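Glycoside hydrolase family 61 from Trichoderma reesei probably cleaves cellulose oxidatively as a copper-dependent lytic polysaccharide monooxygenase of family AA9. Local coordinates of one contact, PDB 5O2W (chain A, 2.00 Å), residues 202-207 and 216-221, beside the matching contact of the related AA9 family lytic polysaccharide monooxygenase cel61B from Hypocrea jecorina, PDB 2VTC (chain B, 1.60 Å), residues 224-229 and 238-243. One frame, after least-squares fit of the local backbone (RMSD 0.42 Å); residues are numbered along the deposited sequences.

Structure 1 (5O2W); sequences TDPGVL and NYIIPG. With MAN (alpha-D-mannopyranose), chain C.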
loop_
_atom_site.group_PDB
_atom_site.type_symbol
_atom_site.label_atom_id
_atom_site.label_comp_id
_atom_site.label_asym_id
_atom_site.label_seq_id
_atom_site.Cartn_x
_atom_site.Cartn_y
_atom_site.Cartn_z
ATOM N N THR A 202 14.412 6.894 -12.983
ATOM C CA THR A 202 14.847 6.180 -14.197
ATOM C C THR A 202 14.652 4.654 -14.102
ATOM O O THR A 202 15.144 3.954 -14.944
ATOM C CB THR A 202 16.378 6.374 -14.482
ATOM O OG1 THR A 202 17.124 6.095 -13.267
ATOM C CG2 THR A 202 16.654 7.792 -14.963
ATOM N N ASP A 203 14.012 4.131 -13.069
ATOM C CA ASP A 203 13.894 2.681 -12.903
ATOM C C ASP A 203 13.119 2.107 -14.153
ATOM O O ASP A 203 12.242 2.763 -14.703
ATOM C CB ASP A 203 13.117 2.303 -11.625
ATOM C CG ASP A 203 13.884 2.515 -10.324
ATOM O OD1 ASP A 203 15.088 2.863 -10.338
ATOM O OD2 ASP A 203 13.225 2.398 -9.247
ATOM N N PRO A 204 13.427 0.872 -14.562
ATOM C CA PRO A 204 12.819 0.333 -15.796
ATOM C C PRO A 204 11.298 0.091 -15.670
ATOM O O PRO A 204 10.631 -0.003 -16.696
ATOM C CB PRO A 204 13.616 -0.953 -16.053
ATOM C CG PRO A 204 14.000 -1.405 -14.685
ATOM C CD PRO A 204 14.244 -0.139 -13.867
ATOM N N GLY A 205 10.775 0.025 -14.434
ATOM C CA GLY A 205 9.350 -0.061 -14.165
ATOM C C GLY A 205 8.625 1.236 -13.825
ATOM O O GLY A 205 7.425 1.211 -13.572
ATOM N N VAL A 206 9.356 2.360 -13.905
ATOM C CA VAL A 206 8.882 3.699 -13.641
ATOM C C VAL A 206 8.871 4.564 -14.904
ATOM O O VAL A 206 7.905 5.216 -15.179
ATOM C CB VAL A 206 9.772 4.376 -12.578
ATOM C CG1 VAL A 206 9.555 5.887 -12.511
ATOM C CG2 VAL A 206 9.507 3.750 -11.229
ATOM N N LEU A 207 9.964 4.563 -15.649
ATOM C CA LEU A 207 10.064 5.208 -16.951
ATOM C C LEU A 207 9.947 4.109 -18.016
ATOM O O LEU A 207 10.922 3.391 -18.350
ATOM C CB LEU A 207 11.399 5.968 -17.067
ATOM C CG LEU A 207 11.668 6.761 -18.329
ATOM C CD1 LEU A 207 10.576 7.793 -18.561
ATOM C CD2 LEU A 207 13.070 7.385 -18.252
ATOM N N ASN A 216 7.704 -6.528 -21.444
ATOM C CA ASN A 216 8.079 -7.102 -20.152
ATOM C C ASN A 216 8.081 -6.001 -19.093
ATOM O O ASN A 216 8.111 -4.792 -19.438
ATOM C CB ASN A 216 9.443 -7.747 -20.263
ATOM C CG ASN A 216 9.459 -8.958 -21.174
ATOM O OD1 ASN A 216 10.471 -9.203 -21.859
ATOM N ND2 ASN A 216 8.357 -9.741 -21.187
ATOM N N TYR A 217 8.025 -6.377 -17.821
ATOM C CA TYR A 217 7.861 -5.378 -16.747
ATOM C C TYR A 217 8.598 -5.843 -15.510
ATOM O O TYR A 217 8.345 -6.958 -15.031
ATOM C CB TYR A 217 6.369 -5.126 -16.385
ATOM C CG TYR A 217 6.220 -4.014 -15.344
ATOM C CD1 TYR A 217 6.478 -2.707 -15.704
ATOM C CD2 TYR A 217 5.948 -4.278 -13.994
ATOM C CE1 TYR A 217 6.390 -1.663 -14.804
ATOM C CE2 TYR A 217 5.895 -3.224 -13.064
ATOM C CZ TYR A 217 6.106 -1.911 -13.503
ATOM O OH TYR A 217 6.104 -0.824 -12.685
ATOM N N ILE A 218 9.511 -4.999 -15.019
ATOM C CA ILE A 218 10.224 -5.207 -13.760
ATOM C C ILE A 218 9.618 -4.300 -12.703
ATOM O O ILE A 218 9.736 -3.077 -12.788
ATOM C CB ILE A 218 11.715 -4.900 -13.925
ATOM C CG1 ILE A 218 12.279 -5.773 -15.051
ATOM C CG2 ILE A 218 12.475 -5.063 -12.609
ATOM C CD1 ILE A 218 13.738 -5.528 -15.384
ATOM N N ILE A 219 8.956 -4.921 -11.723
ATOM C CA ILE A 219 8.283 -4.196 -10.631
ATOM C C ILE A 219 9.352 -3.445 -9.826
ATOM O O ILE A 219 10.365 -4.063 -9.446
ATOM C CB ILE A 219 7.543 -5.137 -9.649
ATOM C CG1 ILE A 219 6.455 -5.936 -10.369
ATOM C CG2 ILE A 219 6.943 -4.334 -8.491
ATOM C CD1 ILE A 219 5.677 -6.893 -9.493
ATOM N N PRO A 220 9.138 -2.135 -9.573
ATOM C CA PRO A 220 10.087 -1.316 -8.848
ATOM C C PRO A 220 10.209 -1.696 -7.369
ATOM O O PRO A 220 9.294 -2.322 -6.809
ATOM C CB PRO A 220 9.539 0.112 -9.019
ATOM C CG PRO A 220 8.686 0.091 -10.226
ATOM C CD PRO A 220 8.113 -1.311 -10.263
ATOM N N GLY A 221 11.320 -1.323 -6.746
ATOM C CA GLY A 221 11.571 -1.646 -5.345
ATOM C C GLY A 221 12.286 -2.987 -5.120
ATOM O O GLY A 221 12.639 -3.687 -6.077
HETATM C C1 MAN C . 18.050 4.992 -13.375
HETATM C C2 MAN C . 18.145 4.540 -11.927
HETATM C C3 MAN C . 18.966 5.528 -11.069
HETATM C C4 MAN C . 20.284 5.820 -11.744
HETATM C C5 MAN C . 20.077 6.300 -13.160
HETATM C C6 MAN C . 21.460 6.512 -13.796
HETATM O O2 MAN C . 18.787 3.289 -11.985
HETATM O O3 MAN C . 19.281 4.994 -9.802
HETATM O O4 MAN C . 20.942 6.831 -11.017
HETATM O O5 MAN C . 19.363 5.289 -13.850
HETATM O O6 MAN C . 21.569 7.744 -14.481
HETATM O O HOH W 1 13.134 0.105 -8.205
HETATM O O HOH W 2 10.112 -2.812 -16.714
HETATM O O HOH W 3 11.738 -1.203 -12.029
#
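Gly205 lies against Ile218 where a type I turn, Asp203 to Val206, meets an irregular piece of the same long loop after strand 193-194; the Gly205 CA atom makes a CA-H...O contact of 3.3 Å with Ile218 O. A side chain on Gly205 would run into that carbonyl. Tyr217, its CG anti to the backbone N (chi1 -176°), reaches the turn with its hydroxyl: OH donates to Gly205 O at 2.6 Å, with a C=O...donor angle of 126°. Edge-to-face packing on Trp128 of the beta-sandwich backs its ring. Pro204 CG touches both CB and CD1 of Ile218, each at 4.2 Å, on the exposed side. On the buried side, in one of two conformers of Pro220, Val206 CG2 meets Pro220 CG at 3.9 Å, and this proline ring also packs on Gly205 O. Waters bridge Gly205 N to Ile218 O and Asp203 OD2 to Gly221 N; OD2 also takes the N-H of His200. Thr202 carries an O-linked mannose on OG1.

Structure 1 against structure 2
The tyrosine bond is kept: Tyr217(A) OH to Gly205(A) O and Tyr239(B) OH to Gly227(B) O, with the tyrosine side chains in unchanged places. The waters that link the segments also recur at the same places, and the comparable CA atoms coincide within the error. In the packing, Val206(A) is exchanged for Ile228(B), both buried. The two branches of the valine are matched by place: CG1 of Val206(A) lies 0.6 Å apart from CG2 of Ile228(B), and CG2 of Val206(A) 0.8 Å apart from CG1 of Ile228(B); CB of Val206(A) or Ile228(B) keeps its touch on the carbonyl O of Asp203(A) or Asp225(B). Asn216(A) is replaced by Ser238(B). At Ile218(A) against Thr240(B), both exposed, CG2 of Ile218(A) falls near CG2 of Thr240(B), 0.4 Å apart, and OG1 of Thr240(B) near CG1 of Ile218(A), 0.5 Å apart, putting a hydroxyl where the isoleucine has a methylene. CB of Ile218(A) or Thr240(B) stays 4.2 Å from CG of Pro204(A) or Pro226(B), while CD1 of Ile218(A), which lies beside Pro204(A), has no counterpart in Thr240(B). The mannose on Thr202(A) is present in structure 1 alone; in structure 2 protein from outside the segments reaches into part of its place.

Structure 2 (2VTC); sequences TDPGIL and SYTIPG.
Gly227, in the type I turn Asp225 to Ile228, lies against Thr240 of segment 238-243, and the Gly227 CA atom makes a CA-H...O contact of 3.3 Å with Thr240 O. A side chain on Gly227 would run into that carbonyl. Tyr239, its CG anti to the backbone N (chi1 179°), brings its hydroxyl to the turn: OH donates to Gly227 O at 2.7 Å, with a C=O...donor angle of 123°. Edge-to-face packing on Trp149 backs its ring. Pro226 CG touches Thr240 CB at 4.2 Å on the exposed side. On the buried side, Ile228 sends CD1 to Pro242 CG at 3.7 Å, and this proline ring also packs on Gly227 O. Waters bridge Gly227 N to Thr240 O and Asp225 OD2 to Gly243 N; OD2 also takes the N-H of Lys222. The side chain of Ile228 is about 11 Å from that of the copper ligand Tyr195, so the contact is near the active site but outside the first shell of the copper.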
loop_
_atom_site.group_PDB
_atom_site.type_symbol
_atom_site.label_atom_id
_atom_site.label_comp_id
_atom_site.label_asym_id
_atom_site.label_seq_id
_atom_site.Cartn_x
_atom_site.Cartn_y
_atom_site.Cartn_z
ATOM N N THR B 224 14.596 6.976 -13.003
ATOM C CA THR B 224 14.967 6.284 -14.254
ATOM C C THR B 224 14.849 4.763 -14.212
ATOM O O THR B 224 15.249 4.077 -15.174
ATOM C CB THR B 224 16.417 6.637 -14.663
ATOM O OG1 THR B 224 17.315 6.317 -13.585
ATOM C CG2 THR B 224 16.531 8.140 -15.042
ATOM N N ASP B 225 14.343 4.207 -13.108
ATOM C CA ASP B 225 14.170 2.760 -13.028
ATOM C C ASP B 225 13.256 2.250 -14.146
ATOM O O ASP B 225 12.323 2.952 -14.551
ATOM C CB ASP B 225 13.607 2.361 -11.665
ATOM C CG ASP B 225 14.649 2.428 -10.547
ATOM O OD1 ASP B 225 15.881 2.506 -10.810
ATOM O OD2 ASP B 225 14.203 2.381 -9.377
ATOM N N PRO B 226 13.527 1.026 -14.655
ATOM C CA PRO B 226 12.773 0.507 -15.808
ATOM C C PRO B 226 11.249 0.363 -15.659
ATOM O O PRO B 226 10.534 0.397 -16.681
ATOM C CB PRO B 226 13.468 -0.842 -16.097
ATOM C CG PRO B 226 14.122 -1.229 -14.808
ATOM C CD PRO B 226 14.583 0.092 -14.242
ATOM N N GLY B 227 10.746 0.197 -14.426
ATOM C CA GLY B 227 9.316 0.104 -14.171
ATOM C C GLY B 227 8.721 1.403 -13.663
ATOM O O GLY B 227 7.518 1.485 -13.384
ATOM N N ILE B 228 9.578 2.423 -13.560
ATOM C CA ILE B 228 9.163 3.772 -13.157
ATOM C C ILE B 228 8.985 4.665 -14.401
ATOM O O ILE B 228 7.996 5.415 -14.511
ATOM C CB ILE B 228 10.203 4.430 -12.192
ATOM C CG1 ILE B 228 10.234 3.707 -10.830
ATOM C CG2 ILE B 228 9.979 5.979 -12.046
ATOM C CD1 ILE B 228 8.937 3.739 -10.013
ATOM N N LEU B 229 9.955 4.546 -15.305
ATOM C CA LEU B 229 9.968 5.298 -16.572
ATOM C C LEU B 229 9.839 4.307 -17.745
ATOM O O LEU B 229 10.797 3.612 -18.077
ATOM C CB LEU B 229 11.260 6.081 -16.691
ATOM C CG LEU B 229 11.478 6.964 -17.941
ATOM C CD1 LEU B 229 10.506 8.139 -17.947
ATOM C CD2 LEU B 229 12.919 7.425 -18.028
ATOM N N SER B 238 7.413 -7.836 -21.049
ATOM C CA SER B 238 8.278 -7.946 -19.887
ATOM C C SER B 238 8.209 -6.639 -19.083
ATOM O O SER B 238 8.374 -5.563 -19.643
ATOM C CB SER B 238 9.707 -8.198 -20.355
ATOM O OG SER B 238 10.561 -8.450 -19.273
ATOM N N TYR B 239 7.948 -6.751 -17.781
ATOM C CA TYR B 239 7.889 -5.570 -16.901
ATOM C C TYR B 239 8.619 -5.841 -15.583
ATOM O O TYR B 239 8.380 -6.860 -14.935
ATOM C CB TYR B 239 6.434 -5.173 -16.632
ATOM C CG TYR B 239 6.272 -3.975 -15.708
ATOM C CD1 TYR B 239 6.598 -2.683 -16.149
ATOM C CD2 TYR B 239 5.810 -4.137 -14.397
ATOM C CE1 TYR B 239 6.462 -1.573 -15.301
ATOM C CE2 TYR B 239 5.677 -3.047 -13.542
ATOM C CZ TYR B 239 5.998 -1.770 -14.004
ATOM O OH TYR B 239 5.871 -0.683 -13.168
ATOM N N THR B 240 9.494 -4.918 -15.179
ATOM C CA THR B 240 10.226 -5.046 -13.911
ATOM C C THR B 240 9.481 -4.207 -12.868
ATOM O O THR B 240 9.523 -2.974 -12.904
ATOM C CB THR B 240 11.668 -4.530 -14.051
ATOM O OG1 THR B 240 12.353 -5.250 -15.090
ATOM C CG2 THR B 240 12.448 -4.693 -12.724
ATOM N N ILE B 241 8.787 -4.874 -11.958
ATOM C CA ILE B 241 8.067 -4.185 -10.896
ATOM C C ILE B 241 9.101 -3.426 -10.043
ATOM O O ILE B 241 10.091 -4.018 -9.615
ATOM C CB ILE B 241 7.228 -5.147 -10.029
ATOM C CG1 ILE B 241 6.233 -5.931 -10.903
ATOM C CG2 ILE B 241 6.480 -4.346 -8.939
ATOM C CD1 ILE B 241 5.532 -7.088 -10.187
ATOM N N PRO B 242 8.891 -2.116 -9.825
ATOM C CA PRO B 242 9.880 -1.342 -9.053
ATOM C C PRO B 242 10.080 -1.798 -7.592
ATOM O O PRO B 242 9.231 -2.493 -7.019
ATOM C CB PRO B 242 9.289 0.076 -9.056
ATOM C CG PRO B 242 8.410 0.133 -10.280
ATOM C CD PRO B 242 7.790 -1.262 -10.309
ATOM N N GLY B 243 11.187 -1.359 -7.006
ATOM C CA GLY B 243 11.474 -1.648 -5.599
ATOM C C GLY B 243 12.340 -2.883 -5.435
ATOM O O GLY B 243 12.596 -3.609 -6.374
HETATM O O HOH W 4 13.209 0.012 -8.476
HETATM O O HOH W 5 9.912 -2.553 -17.268
HETATM O O HOH W 6 11.590 -0.916 -12.020
#